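Local coordinates for phosphotriesterase family protein (Listeria monocytogenes serotype 4b str. H7858, PDB 3PNZ), which probably hydrolyses phosphorylated sugar lactones, as a zinc-dependent lactonase of the phosphotriesterase family with an amidohydrolase-type barrel, at residues 61-66 with 85-90. Residues are numbered along the deposited sequence; the frame is centred on the assembly and turned at random.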
loop_
_atom_site.group_PDB
_atom_site.type_symbol
_atom_site.label_atom_id
_atom_site.label_comp_id
_atom_site.label_asym_id
_atom_site.label_seq_id
_atom_site.Cartn_x
_atom_site.Cartn_y
_atom_site.Cartn_z
ATOM N N LYS A 61 7.934 -10.240 -9.213
ATOM C CA LYS A 61 7.045 -10.088 -10.365
ATOM C C LYS A 61 6.174 -8.835 -10.311
ATOM O O LYS A 61 5.922 -8.200 -11.339
ATOM C CB LYS A 61 6.162 -11.331 -10.516
ATOM C CG LYS A 61 6.935 -12.596 -10.848
ATOM C CD LYS A 61 7.746 -12.399 -12.125
ATOM C CE LYS A 61 8.336 -13.708 -12.640
ATOM N NZ LYS A 61 9.298 -14.326 -11.688
ATOM N N THR A 62 5.723 -8.476 -9.111
ATOM C CA THR A 62 4.769 -7.392 -8.949
ATOM C C THR A 62 5.087 -6.518 -7.740
ATOM O O THR A 62 5.474 -7.021 -6.693
ATOM C CB THR A 62 3.347 -7.951 -8.763
ATOM O OG1 THR A 62 2.994 -8.731 -9.914
ATOM C CG2 THR A 62 2.328 -6.823 -8.564
ATOM N N ILE A 63 4.909 -5.217 -7.909
ATOM C CA ILE A 63 4.947 -4.280 -6.792
ATOM C C ILE A 63 3.636 -3.524 -6.702
ATOM O O ILE A 63 3.165 -2.947 -7.688
ATOM C CB ILE A 63 6.105 -3.269 -6.930
ATOM C CG1 ILE A 63 7.452 -3.990 -6.862
ATOM C CG2 ILE A 63 6.000 -2.180 -5.853
ATOM C CD1 ILE A 63 8.628 -3.089 -7.194
ATOM N N VAL A 64 3.033 -3.544 -5.518
ATOM C CA VAL A 64 1.867 -2.720 -5.252
ATOM C C VAL A 64 2.363 -1.355 -4.790
ATOM O O VAL A 64 2.971 -1.229 -3.726
ATOM C CB VAL A 64 0.944 -3.345 -4.184
ATOM C CG1 VAL A 64 -0.270 -2.458 -3.950
ATOM C CG2 VAL A 64 0.497 -4.736 -4.628
ATOM N N ASP A 65 2.115 -0.344 -5.613
ATOM C CA ASP A 65 2.579 1.014 -5.360
ATOM C C ASP A 65 1.493 1.780 -4.630
ATOM O O ASP A 65 0.460 2.101 -5.204
ATOM C CB ASP A 65 2.894 1.693 -6.690
ATOM C CG ASP A 65 3.414 3.108 -6.522
ATOM O OD1 ASP A 65 3.244 3.698 -5.430
ATOM O OD2 ASP A 65 3.994 3.633 -7.493
ATOM N N ALA A 66 1.730 2.080 -3.356
ATOM C CA ALA A 66 0.687 2.628 -2.505
ATOM C C ALA A 66 0.610 4.156 -2.544
ATOM O O ALA A 66 -0.100 4.764 -1.746
ATOM C CB ALA A 66 0.880 2.136 -1.064
ATOM N N THR A 85 11.467 -2.653 -16.915
ATOM C CA THR A 85 11.912 -3.752 -16.067
ATOM C C THR A 85 11.074 -5.013 -16.213
ATOM O O THR A 85 11.523 -6.105 -15.867
ATOM C CB THR A 85 11.856 -3.365 -14.578
ATOM O OG1 THR A 85 10.494 -3.107 -14.214
ATOM C CG2 THR A 85 12.702 -2.132 -14.308
ATOM N N GLY A 86 9.844 -4.859 -16.688
ATOM C CA GLY A 86 8.925 -5.978 -16.783
ATOM C C GLY A 86 8.141 -6.234 -15.502
ATOM O O GLY A 86 7.309 -7.145 -15.450
ATOM N N ILE A 87 8.402 -5.444 -14.462
ATOM C CA ILE A 87 7.687 -5.607 -13.194
ATOM C C ILE A 87 6.279 -5.049 -13.314
ATOM O O ILE A 87 6.081 -3.925 -13.769
ATOM C CB ILE A 87 8.427 -4.903 -12.027
ATOM C CG1 ILE A 87 9.804 -5.535 -11.818
ATOM C CG2 ILE A 87 7.594 -4.949 -10.736
ATOM C CD1 ILE A 87 9.753 -7.008 -11.492
ATOM N N GLN A 88 5.300 -5.847 -12.909
ATOM C CA GLN A 88 3.905 -5.417 -12.920
ATOM C C GLN A 88 3.652 -4.460 -11.766
ATOM O O GLN A 88 4.119 -4.695 -10.649
ATOM C CB GLN A 88 2.990 -6.638 -12.833
ATOM C CG GLN A 88 3.177 -7.563 -14.038
ATOM C CD GLN A 88 2.524 -8.925 -13.892
ATOM O OE1 GLN A 88 2.073 -9.510 -14.882
ATOM N NE2 GLN A 88 2.487 -9.448 -12.675
ATOM N N ILE A 89 2.939 -3.372 -12.037
ATOM C CA ILE A 89 2.625 -2.401 -10.983
ATOM C C ILE A 89 1.119 -2.315 -10.765
ATOM O O ILE A 89 0.348 -2.120 -11.714
ATOM C CB ILE A 89 3.151 -0.982 -11.330
ATOM C CG1 ILE A 89 4.656 -0.994 -11.603
ATOM C CG2 ILE A 89 2.818 0.018 -10.216
ATOM C CD1 ILE A 89 5.497 -1.352 -10.379
ATOM N N VAL A 90 0.695 -2.465 -9.515
ATOM C CA VAL A 90 -0.681 -2.157 -9.149
ATOM C C VAL A 90 -0.676 -0.771 -8.517
ATOM O O VAL A 90 -0.067 -0.571 -7.466
ATOM C CB VAL A 90 -1.240 -3.173 -8.136
ATOM C CG1 VAL A 90 -2.628 -2.762 -7.676
ATOM C CG2 VAL A 90 -1.261 -4.580 -8.745
HETATM O O HOH W 1 6.513 -9.304 -13.784
#
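Ile63 and Ile89 lie side by side on neighbouring parallel strands, 62-65 and 88-92, which helix 75-85 links in a beta-alpha-beta unit of the TIM-type barrel. Such a unit commonly buries one sheet face under helices, and here Ile63, Ile87 and Ile89 meet helix 45-57 or 75-85. The packing on this face is tight: Ile63 CG1 is 4.0 Å from Ile87 CG2, while Ile89 CD1 folds back to lie against Ile63 CB, with chi2 at -65° turning its tip toward the partner strand. Further along, Asp65 CB touches Ile89 CG2, and Asp65 OD1 is hydrogen-bonded to Thr67 OG1. Thr62, Gln88, Val64 and Val90 occupy the other face. Between the strands, Ile63 is gripped twice, its N donating to Gln88 O (2.9 Å) and its O accepting from Val90 N (3.1 Å); Asp65 N then reaches Val90 O. Toward Lys61 and Gly86, both exposed, the contact becomes looser and wetter. There Lys61 O accepts from Gln88 N and from a water that also donates to Gly86 O. Gln88 NE2, also hydrogen-bonded to Gln15 O, gives Thr62 OG1 a 2.9 Å hydrogen bond, with OG1 6° out of the Gln88 amide plane, and that hydroxyl is also hydrogen-bonded to Leu16 O.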